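Local atomic coordinates of alcohol dehydrogenase (Thermus sp., PDB entry 4CPD), a protein that probably catalyses the NAD-dependent interconversion of alcohols and their carbonyl compounds, as a zinc-containing medium-chain dehydrogenase. Residues A28-H33 and D79-P84; L252-V257 and G261-V266; P275-S280 and K284-R289. All coordinates share one frame; numbering follows the deposited sequence.

Contact 1: residues A28-H33 and D79-P84; sequences ALVRVH and DWVVGP
His33 and Trp80 meet in a T-shaped stack: the indole points the far corner of its six-membered ring, CZ3 and CH2, at one face of the imidazole. Trp80 CH2 stands over the middle of that face, 3.6 Å from His33 CG, and the two planes are turned 83° apart, with ring centroids 4.9 Å from each other. Trp80 CZ3 also reaches back to His33 CB, at 3.9 Å, so the indole corner covers the root of the histidine as well as its ring. With CG anti to the backbone N (chi1 -172°), the His33 ring is carried out to the end of the indole.

Deeper in, Val30 and Val81 face each other through single methyls, with Val30 CG2 4.1 Å from Val81 CG2. Val81 offers the branch that sits between its own backbone N and carbonyl carbon. The two backbones are not paired here; the CA atoms of Val30 and Val81 are 8.1 Å apart. Both strands belong to the curled, mixed sheet of the GroES-like domain, and each pairs antiparallel with strand 60-68. Strand 28-37 is held on another flank by strand 125-128, where Val30 shares backbone hydrogen bonds with Leu126. Side chains from strand 60-68 add a second shell: Gln64 touches Trp80, and Val65 packs on Val81. Beyond the indole, Leu138 lies against Trp80.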
loop_
_atom_site.group_PDB
_atom_site.type_symbol
_atom_site.label_atom_id
_atom_site.label_comp_id
_atom_site.label_asym_id
_atom_site.label_seq_id
_atom_site.Cartn_x
_atom_site.Cartn_y
_atom_site.Cartn_z
ATOM N N ALA A 28 30.351 -4.054 -18.469
ATOM C CA ALA A 28 30.662 -5.375 -18.955
ATOM C C ALA A 28 29.944 -5.586 -20.279
ATOM O O ALA A 28 28.897 -4.994 -20.564
ATOM C CB ALA A 28 30.235 -6.433 -17.952
ATOM N N LEU A 29 30.558 -6.408 -21.106
ATOM C CA LEU A 29 29.967 -6.807 -22.349
ATOM C C LEU A 29 29.549 -8.235 -22.184
ATOM O O LEU A 29 30.274 -9.029 -21.590
ATOM C CB LEU A 29 30.971 -6.697 -23.477
ATOM C CG LEU A 29 31.505 -5.310 -23.846
ATOM C CD1 LEU A 29 32.195 -5.374 -25.209
ATOM C CD2 LEU A 29 30.399 -4.262 -23.882
ATOM N N VAL A 30 28.377 -8.557 -22.712
ATOM C CA VAL A 30 27.785 -9.862 -22.548
ATOM C C VAL A 30 27.464 -10.453 -23.905
ATOM O O VAL A 30 26.762 -9.846 -24.701
ATOM C CB VAL A 30 26.498 -9.792 -21.706
ATOM C CG1 VAL A 30 25.779 -11.133 -21.695
ATOM C CG2 VAL A 30 26.820 -9.360 -20.287
ATOM N N ARG A 31 27.979 -11.656 -24.140
ATOM C CA ARG A 31 27.610 -12.439 -25.298
ATOM C C ARG A 31 26.260 -13.109 -25.034
ATOM O O ARG A 31 26.154 -14.148 -24.368
ATOM C CB ARG A 31 28.704 -13.464 -25.638
ATOM C CG ARG A 31 28.719 -13.914 -27.106
ATOM C CD ARG A 31 29.711 -15.055 -27.316
ATOM N N VAL A 32 25.214 -12.498 -25.563
ATOM C CA VAL A 32 23.876 -13.011 -25.330
ATOM C C VAL A 32 23.686 -14.370 -25.988
ATOM O O VAL A 32 23.955 -14.551 -27.173
ATOM C CB VAL A 32 22.775 -12.108 -25.905
ATOM C CG1 VAL A 32 21.401 -12.663 -25.521
ATOM C CG2 VAL A 32 22.916 -10.663 -25.433
ATOM N N HIS A 33 23.140 -15.293 -25.210
ATOM C CA HIS A 33 22.813 -16.659 -25.645
ATOM C C HIS A 33 21.304 -16.781 -25.931
ATOM O O HIS A 33 20.905 -17.319 -26.949
ATOM C CB HIS A 33 23.244 -17.562 -24.504
ATOM C CG HIS A 33 23.189 -19.015 -24.798
ATOM N ND1 HIS A 33 22.220 -19.843 -24.267
ATOM C CD2 HIS A 33 24.016 -19.807 -25.513
ATOM C CE1 HIS A 33 22.447 -21.085 -24.654
ATOM N NE2 HIS A 33 23.526 -21.089 -25.418
ATOM N N ASP A 79 32.120 -16.268 -17.629
ATOM C CA ASP A 79 31.017 -16.371 -16.691
ATOM C C ASP A 79 29.623 -16.220 -17.285
ATOM O O ASP A 79 29.341 -15.276 -18.013
ATOM C CB ASP A 79 31.205 -15.346 -15.566
ATOM C CG ASP A 79 32.377 -15.672 -14.646
ATOM O OD1 ASP A 79 33.000 -16.754 -14.790
ATOM O OD2 ASP A 79 32.655 -14.834 -13.758
ATOM N N TRP A 80 28.767 -17.181 -16.943
ATOM C CA TRP A 80 27.358 -17.139 -17.271
ATOM C C TRP A 80 26.664 -16.152 -16.348
ATOM O O TRP A 80 26.823 -16.209 -15.127
ATOM C CB TRP A 80 26.716 -18.522 -17.124
ATOM C CG TRP A 80 26.984 -19.392 -18.297
ATOM C CD1 TRP A 80 28.021 -20.254 -18.444
ATOM C CD2 TRP A 80 26.228 -19.468 -19.510
ATOM N NE1 TRP A 80 27.962 -20.858 -19.670
ATOM C CE2 TRP A 80 26.869 -20.395 -20.346
ATOM C CE3 TRP A 80 25.081 -18.848 -19.968
ATOM C CZ2 TRP A 80 26.395 -20.718 -21.616
ATOM C CZ3 TRP A 80 24.610 -19.180 -21.226
ATOM C CH2 TRP A 80 25.271 -20.103 -22.034
ATOM N N VAL A 81 25.891 -15.249 -16.936
ATOM C CA VAL A 81 25.235 -14.212 -16.162
ATOM C C VAL A 81 23.819 -13.918 -16.638
ATOM O O VAL A 81 23.420 -14.219 -17.775
ATOM C CB VAL A 81 26.004 -12.880 -16.179
ATOM C CG1 VAL A 81 27.356 -13.030 -15.497
ATOM C CG2 VAL A 81 26.130 -12.348 -17.612
ATOM N N VAL A 82 23.074 -13.328 -15.716
ATOM C CA VAL A 82 21.791 -12.785 -15.990
ATOM C C VAL A 82 21.686 -11.419 -15.246
ATOM O O VAL A 82 22.476 -11.104 -14.338
ATOM C CB VAL A 82 20.734 -13.775 -15.566
ATOM C CG1 VAL A 82 20.562 -13.744 -14.064
ATOM C CG2 VAL A 82 19.404 -13.452 -16.233
ATOM N N GLY A 83 20.757 -10.575 -15.657
ATOM C CA GLY A 83 20.651 -9.251 -15.037
ATOM C C GLY A 83 19.239 -8.743 -15.105
ATOM O O GLY A 83 18.478 -9.173 -15.966
ATOM N N PRO A 84 18.875 -7.845 -14.192
ATOM C CA PRO A 84 17.595 -7.145 -14.253
ATOM C C PRO A 84 17.386 -6.393 -15.566
ATOM O O PRO A 84 18.326 -5.878 -16.143
ATOM C CB PRO A 84 17.699 -6.130 -13.129
ATOM C CG PRO A 84 18.636 -6.755 -12.168
ATOM C CD PRO A 84 19.662 -7.420 -13.025
#

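Contact 2: residues L252-V257 and G261-V266; sequences LALEMV and GRVSAV. With NAD (nicotinamide-adenine-dinucleotide), chain G.
Val263 is the bump on the strand that the helix end receives, and its two methyls go to different places. Val263 CG1 lies 3.9 Å from Ala253 CB, where the short residue lets the helix come close: the CA atoms of Ala253 and Val263 are 6.8 Å apart. CG2, which stands anti to the carbonyl carbon of its own residue (CG1 taking the place anti to N, chi1 174°), enters a hollow with three walls. Val257 CG1 is 3.8 Å from Val263 CG2, and Leu254 CD2 is 4.0 Å from the same Val263 CG2, the Leu254 and Val263 side chains crossing at about a right angle; the carbonyl O of Ala253 also borders the hollow.

This is the return half of a beta-alpha-beta unit in the Rossmann-type domain, helix 247-256 leading back into parallel strand 262-265. Val257, the first residue to leave helical geometry, fills the corner of the turn: Val257 CG2 lies over the start of the strand, 3.6 Å from Arg262 N, and rests against CA of Gly261. Val240 of strand 239-242 packs on Ala253 and Val257, while Phe288 of strand 286-290 touches Val263. At the far end of the segment Val266 O accepts a hydrogen bond from the nicotinamide amide N7N of NAD, 3.0 Å long and with an angle of 160° at the hydrogen.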
loop_
_atom_site.group_PDB
_atom_site.type_symbol
_atom_site.label_atom_id
_atom_site.label_comp_id
_atom_site.label_asym_id
_atom_site.label_seq_id
_atom_site.Cartn_x
_atom_site.Cartn_y
_atom_site.Cartn_z
ATOM N N LEU A 252 -11.621 -4.146 -10.509
ATOM C CA LEU A 252 -11.914 -5.533 -10.249
ATOM C C LEU A 252 -11.117 -6.048 -9.057
ATOM O O LEU A 252 -11.679 -6.648 -8.146
ATOM C CB LEU A 252 -11.601 -6.360 -11.487
ATOM C CG LEU A 252 -12.393 -7.654 -11.587
ATOM C CD1 LEU A 252 -13.882 -7.382 -11.823
ATOM C CD2 LEU A 252 -11.804 -8.489 -12.707
ATOM N N ALA A 253 -9.818 -5.786 -9.061
ATOM C CA ALA A 253 -8.957 -6.218 -7.980
ATOM C C ALA A 253 -9.432 -5.670 -6.647
ATOM O O ALA A 253 -9.463 -6.409 -5.639
ATOM C CB ALA A 253 -7.511 -5.810 -8.241
ATOM N N LEU A 254 -9.809 -4.390 -6.656
ATOM C CA LEU A 254 -10.239 -3.691 -5.441
ATOM C C LEU A 254 -11.619 -4.123 -4.928
ATOM O O LEU A 254 -11.872 -4.134 -3.727
ATOM C CB LEU A 254 -10.175 -2.181 -5.651
ATOM C CG LEU A 254 -8.727 -1.685 -5.711
ATOM C CD1 LEU A 254 -8.656 -0.307 -6.310
ATOM C CD2 LEU A 254 -8.057 -1.668 -4.340
ATOM N N GLU A 255 -12.502 -4.499 -5.838
ATOM C CA GLU A 255 -13.776 -5.054 -5.443
ATOM C C GLU A 255 -13.593 -6.479 -4.894
ATOM O O GLU A 255 -14.140 -6.863 -3.861
ATOM C CB GLU A 255 -14.698 -5.066 -6.652
ATOM C CG GLU A 255 -16.166 -5.176 -6.271
ATOM C CD GLU A 255 -17.098 -5.101 -7.469
ATOM O OE1 GLU A 255 -16.622 -4.885 -8.610
ATOM O OE2 GLU A 255 -18.321 -5.242 -7.252
ATOM N N MET A 256 -12.812 -7.260 -5.618
ATOM C CA MET A 256 -12.605 -8.664 -5.326
ATOM C C MET A 256 -11.948 -8.932 -3.946
ATOM O O MET A 256 -12.384 -9.814 -3.198
ATOM C CB MET A 256 -11.741 -9.179 -6.468
ATOM C CG MET A 256 -11.364 -10.640 -6.482
ATOM S SD MET A 256 -10.353 -10.927 -7.957
ATOM C CE MET A 256 -11.472 -10.531 -9.290
ATOM N N VAL A 257 -10.902 -8.172 -3.619
ATOM C CA VAL A 257 -10.072 -8.459 -2.449
ATOM C C VAL A 257 -10.933 -8.353 -1.205
ATOM O O VAL A 257 -11.841 -7.534 -1.164
ATOM C CB VAL A 257 -8.855 -7.492 -2.356
ATOM C CG1 VAL A 257 -9.305 -6.072 -2.047
ATOM C CG2 VAL A 257 -7.832 -7.963 -1.325
ATOM N N GLY A 261 -7.555 -6.702 3.147
ATOM C CA GLY A 261 -6.623 -7.373 2.269
ATOM C C GLY A 261 -5.670 -6.415 1.548
ATOM O O GLY A 261 -5.596 -5.215 1.838
ATOM N N ARG A 262 -4.955 -6.962 0.576
ATOM C CA ARG A 262 -3.870 -6.247 -0.084
ATOM C C ARG A 262 -3.960 -6.448 -1.561
ATOM O O ARG A 262 -4.215 -7.558 -2.006
ATOM C CB ARG A 262 -2.523 -6.777 0.388
ATOM C CG ARG A 262 -2.229 -6.486 1.844
ATOM C CD ARG A 262 -1.418 -7.594 2.459
ATOM N NE ARG A 262 -2.258 -8.592 3.132
ATOM C CZ ARG A 262 -2.221 -9.924 2.975
ATOM N NH1 ARG A 262 -1.395 -10.552 2.128
ATOM N NH2 ARG A 262 -3.038 -10.648 3.715
ATOM N N VAL A 263 -3.773 -5.372 -2.314
ATOM C CA VAL A 263 -3.740 -5.453 -3.749
ATOM C C VAL A 263 -2.388 -4.984 -4.236
ATOM O O VAL A 263 -1.885 -3.939 -3.834
ATOM C CB VAL A 263 -4.823 -4.602 -4.361
ATOM C CG1 VAL A 263 -4.681 -4.569 -5.869
ATOM C CG2 VAL A 263 -6.179 -5.146 -3.968
ATOM N N SER A 264 -1.791 -5.786 -5.097
ATOM C CA SER A 264 -0.456 -5.526 -5.604
ATOM C C SER A 264 -0.605 -5.390 -7.120
ATOM O O SER A 264 -0.728 -6.410 -7.822
ATOM C CB SER A 264 0.436 -6.709 -5.241
ATOM O OG SER A 264 1.762 -6.346 -5.075
ATOM N N ALA A 265 -0.613 -4.149 -7.626
ATOM C CA ALA A 265 -0.790 -3.887 -9.071
ATOM C C ALA A 265 0.533 -3.827 -9.822
ATOM O O ALA A 265 1.412 -3.040 -9.503
ATOM C CB ALA A 265 -1.531 -2.596 -9.294
ATOM N N VAL A 266 0.656 -4.655 -10.842
ATOM C CA VAL A 266 1.931 -4.858 -11.497
ATOM C C VAL A 266 1.803 -4.683 -13.031
ATOM O O VAL A 266 2.792 -4.488 -13.725
ATOM C CB VAL A 266 2.481 -6.241 -11.076
ATOM C CG1 VAL A 266 2.393 -7.215 -12.227
ATOM C CG2 VAL A 266 3.891 -6.142 -10.584
HETATM P PA NAD G . 0.667 -10.403 -21.995
HETATM O O1A NAD G . 1.392 -11.487 -22.796
HETATM O O2A NAD G . -0.039 -9.273 -22.737
HETATM O O5B NAD G . -0.383 -11.008 -20.922
HETATM C C5B NAD G . -1.595 -10.321 -20.613
HETATM C C4B NAD G . -2.683 -11.326 -20.246
HETATM O O4B NAD G . -3.790 -10.646 -19.638
HETATM C C3B NAD G . -3.208 -12.055 -21.488
HETATM O O3B NAD G . -3.377 -13.466 -21.282
HETATM C C2B NAD G . -4.554 -11.432 -21.725
HETATM O O2B NAD G . -5.460 -12.340 -22.359
HETATM C C1B NAD G . -4.969 -11.083 -20.309
HETATM N N9A NAD G . -5.985 -10.031 -20.329
HETATM C C8A NAD G . -5.952 -8.933 -21.111
HETATM N N7A NAD G . -7.058 -8.188 -20.873
HETATM C C5A NAD G . -7.798 -8.814 -19.929
HETATM C C6A NAD G . -9.066 -8.558 -19.218
HETATM N N6A NAD G . -9.753 -7.442 -19.508
HETATM N N1A NAD G . -9.511 -9.454 -18.297
HETATM C C2A NAD G . -8.813 -10.570 -18.012
HETATM N N3A NAD G . -7.643 -10.864 -18.626
HETATM C C4A NAD G . -7.092 -10.042 -19.571
HETATM O O3 NAD G . 1.720 -9.672 -21.002
HETATM P PN NAD G . 2.735 -10.330 -19.922
HETATM O O1N NAD G . 3.995 -10.628 -20.712
HETATM O O2N NAD G . 2.027 -11.356 -19.031
HETATM O O5D NAD G . 2.980 -9.060 -18.951
HETATM C C5D NAD G . 1.965 -8.784 -17.966
HETATM C C4D NAD G . 1.745 -7.308 -17.646
HETATM O O4D NAD G . 2.710 -6.917 -16.660
HETATM C C3D NAD G . 1.926 -6.366 -18.838
HETATM O O3D NAD G . 1.031 -5.252 -18.676
HETATM C C2D NAD G . 3.400 -5.961 -18.750
HETATM O O2D NAD G . 3.760 -4.730 -19.428
HETATM C C1D NAD G . 3.559 -5.896 -17.229
HETATM N N1N NAD G . 4.949 -6.016 -16.759
HETATM C C2N NAD G . 5.262 -5.191 -15.756
HETATM C C3N NAD G . 6.528 -5.170 -15.190
HETATM C C7N NAD G . 6.732 -4.203 -14.058
HETATM O O7N NAD G . 7.832 -3.737 -13.810
HETATM N N7N NAD G . 5.653 -3.891 -13.314
HETATM C C4N NAD G . 7.509 -6.048 -15.680
HETATM C C5N NAD G . 7.173 -6.910 -16.732
HETATM C C6N NAD G . 5.873 -6.877 -17.263
#

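Contact 3: residues P275-S280 and K284-R289; sequences PFPLAS and KDLTFR
A strand-helix-strand excursion at the dimer edge of the Rossmann-type domain brings Phe276 back over Leu286 and Phe288 of strand 286-290. The short axes of strands 275-277 and 286-289 run roughly antiparallel, at 151°, but 10.4 Å apart, so side chains bridge them. Phe276, with CG anti to its backbone N (chi1 -163°), sends its ring edge toward the face of Phe288 in a T-shaped pair, planes at 76° and centroids 5.6 Å apart. Phe276 CE2 makes the approach, 3.8 Å from Phe288 CG. On the other flank of the ring Phe276 CE1 meets Leu286 CD1 at 4.1 Å, and that same methyl touches CG of Pro277, the two side chains crossing nearly at right angles. Leu254 of helix 247-256 also touches Phe276. Replacing Phe276 by an alanine would probably leave the Phe288 face and the Leu286 methyl without their aromatic partner and open a gap beside Leu254. Phe276 and Phe288 also stack edge-to-face with Phe288 and Phe276 of the second subunit, and the sheet runs on into that chain. In the short helix 279-284, Lys284 N donates to Ser280 O, 2.9 Å away, from somewhat out of the carbonyl plane.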
loop_
_atom_site.group_PDB
_atom_site.type_symbol
_atom_site.label_atom_id
_atom_site.label_comp_id
_atom_site.label_asym_id
_atom_site.label_seq_id
_atom_site.Cartn_x
_atom_site.Cartn_y
_atom_site.Cartn_z
ATOM N N PRO A 275 -10.719 5.225 -10.826
ATOM C CA PRO A 275 -11.480 5.552 -9.606
ATOM C C PRO A 275 -11.217 4.601 -8.428
ATOM O O PRO A 275 -11.575 3.418 -8.475
ATOM C CB PRO A 275 -12.939 5.438 -10.066
ATOM C CG PRO A 275 -12.913 4.420 -11.168
ATOM C CD PRO A 275 -11.546 4.498 -11.814
ATOM N N PHE A 276 -10.593 5.123 -7.379
ATOM C CA PHE A 276 -10.277 4.330 -6.186
ATOM C C PHE A 276 -11.391 4.557 -5.202
ATOM O O PHE A 276 -11.711 5.708 -4.946
ATOM C CB PHE A 276 -8.966 4.787 -5.560
ATOM C CG PHE A 276 -8.387 3.805 -4.604
ATOM C CD1 PHE A 276 -8.926 3.652 -3.348
ATOM C CD2 PHE A 276 -7.298 3.037 -4.958
ATOM C CE1 PHE A 276 -8.411 2.731 -2.455
ATOM C CE2 PHE A 276 -6.769 2.106 -4.073
ATOM C CZ PHE A 276 -7.322 1.955 -2.819
ATOM N N PRO A 277 -11.988 3.474 -4.654
ATOM C CA PRO A 277 -13.091 3.622 -3.721
ATOM C C PRO A 277 -12.675 4.368 -2.474
ATOM O O PRO A 277 -11.631 4.061 -1.880
ATOM C CB PRO A 277 -13.460 2.183 -3.355
ATOM C CG PRO A 277 -12.316 1.345 -3.789
ATOM C CD PRO A 277 -11.727 2.057 -4.959
ATOM N N LEU A 278 -13.503 5.332 -2.081
ATOM C CA LEU A 278 -13.213 6.195 -0.954
ATOM C C LEU A 278 -14.054 5.769 0.249
ATOM O O LEU A 278 -13.547 5.171 1.180
ATOM C CB LEU A 278 -13.427 7.655 -1.340
ATOM C CG LEU A 278 -12.571 8.663 -0.576
ATOM C CD1 LEU A 278 -12.619 10.020 -1.259
ATOM C CD2 LEU A 278 -12.998 8.785 0.885
ATOM N N ALA A 279 -15.343 6.060 0.243
ATOM C CA ALA A 279 -16.156 5.808 1.422
ATOM C C ALA A 279 -16.112 4.332 1.711
ATOM O O ALA A 279 -15.890 3.919 2.843
ATOM C CB ALA A 279 -17.576 6.270 1.191
ATOM N N SER A 280 -16.316 3.541 0.662
ATOM C CA SER A 280 -16.271 2.084 0.791
ATOM C C SER A 280 -14.841 1.629 1.102
ATOM O O SER A 280 -14.631 0.672 1.845
ATOM C CB SER A 280 -16.841 1.396 -0.463
ATOM O OG SER A 280 -15.964 1.513 -1.573
ATOM N N LYS A 284 -13.554 -0.776 4.106
ATOM C CA LYS A 284 -12.915 -2.021 3.719
ATOM C C LYS A 284 -11.484 -2.187 4.230
ATOM O O LYS A 284 -11.031 -3.297 4.372
ATOM C CB LYS A 284 -12.934 -2.130 2.196
ATOM C CG LYS A 284 -13.478 -3.440 1.679
ATOM C CD LYS A 284 -13.320 -3.551 0.169
ATOM C CE LYS A 284 -13.141 -5.003 -0.247
ATOM N NZ LYS A 284 -13.129 -5.171 -1.723
ATOM N N ASP A 285 -10.787 -1.081 4.484
ATOM C CA ASP A 285 -9.388 -1.072 4.946
ATOM C C ASP A 285 -8.440 -1.673 3.919
ATOM O O ASP A 285 -7.950 -2.776 4.101
ATOM C CB ASP A 285 -9.228 -1.786 6.292
ATOM C CG ASP A 285 -7.901 -1.438 6.975
ATOM O OD1 ASP A 285 -7.067 -0.774 6.332
ATOM O OD2 ASP A 285 -7.669 -1.805 8.147
ATOM N N LEU A 286 -8.178 -0.928 2.846
ATOM C CA LEU A 286 -7.435 -1.450 1.709
ATOM C C LEU A 286 -5.990 -1.011 1.775
ATOM O O LEU A 286 -5.717 0.128 2.142
ATOM C CB LEU A 286 -8.056 -0.969 0.400
ATOM C CG LEU A 286 -9.474 -1.492 0.099
ATOM C CD1 LEU A 286 -10.147 -0.646 -0.970
ATOM C CD2 LEU A 286 -9.455 -2.961 -0.309
ATOM N N THR A 287 -5.075 -1.929 1.443
ATOM C CA THR A 287 -3.674 -1.608 1.181
ATOM C C THR A 287 -3.353 -1.852 -0.286
ATOM O O THR A 287 -3.504 -2.963 -0.772
ATOM C CB THR A 287 -2.743 -2.468 2.013
ATOM O OG1 THR A 287 -3.012 -2.223 3.392
ATOM C CG2 THR A 287 -1.323 -2.110 1.739
ATOM N N PHE A 288 -2.915 -0.811 -0.985
ATOM C CA PHE A 288 -2.749 -0.858 -2.435
ATOM C C PHE A 288 -1.334 -0.439 -2.801
ATOM O O PHE A 288 -0.811 0.525 -2.258
ATOM C CB PHE A 288 -3.757 0.066 -3.116
ATOM C CG PHE A 288 -3.623 0.126 -4.613
ATOM C CD1 PHE A 288 -4.127 -0.883 -5.405
ATOM C CD2 PHE A 288 -3.034 1.211 -5.238
ATOM C CE1 PHE A 288 -4.022 -0.827 -6.799
ATOM C CE2 PHE A 288 -2.917 1.275 -6.631
ATOM C CZ PHE A 288 -3.416 0.260 -7.416
ATOM N N ARG A 289 -0.713 -1.170 -3.717
ATOM C CA ARG A 289 0.584 -0.782 -4.215
ATOM C C ARG A 289 0.637 -0.956 -5.736
ATOM O O ARG A 289 0.137 -1.924 -6.282
ATOM C CB ARG A 289 1.706 -1.534 -3.504
ATOM C CG ARG A 289 3.073 -0.984 -3.907
ATOM C CD ARG A 289 4.218 -1.570 -3.106
ATOM N NE ARG A 289 5.504 -1.003 -3.505
ATOM C CZ ARG A 289 6.676 -1.305 -2.947
ATOM N NH1 ARG A 289 6.762 -2.169 -1.946
ATOM N NH2 ARG A 289 7.777 -0.736 -3.392
#

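Contact 1 comes first along the chain, in the GroES-like domain; contacts 2 and 3 follow in the cofactor-binding domain, on the opposite side of the chain's centre. The centres of contacts 1 and 2 are about 36 Å apart, those of 1 and 3 about 42 Å, whereas the centres of contacts 2 and 3 are only about 9 Å apart and the two touch. Strands 262-265 and 286-290 are neighbours in the parallel sheet, and Lys284 NZ is 2.6 Å from Leu254 O at the end of helix 247-256. One layer thus connects the NAD site at Val266 with the subunit interface at strand 286-290, where the sheet continues into the second subunit, with contact 1 standing apart in the other domain.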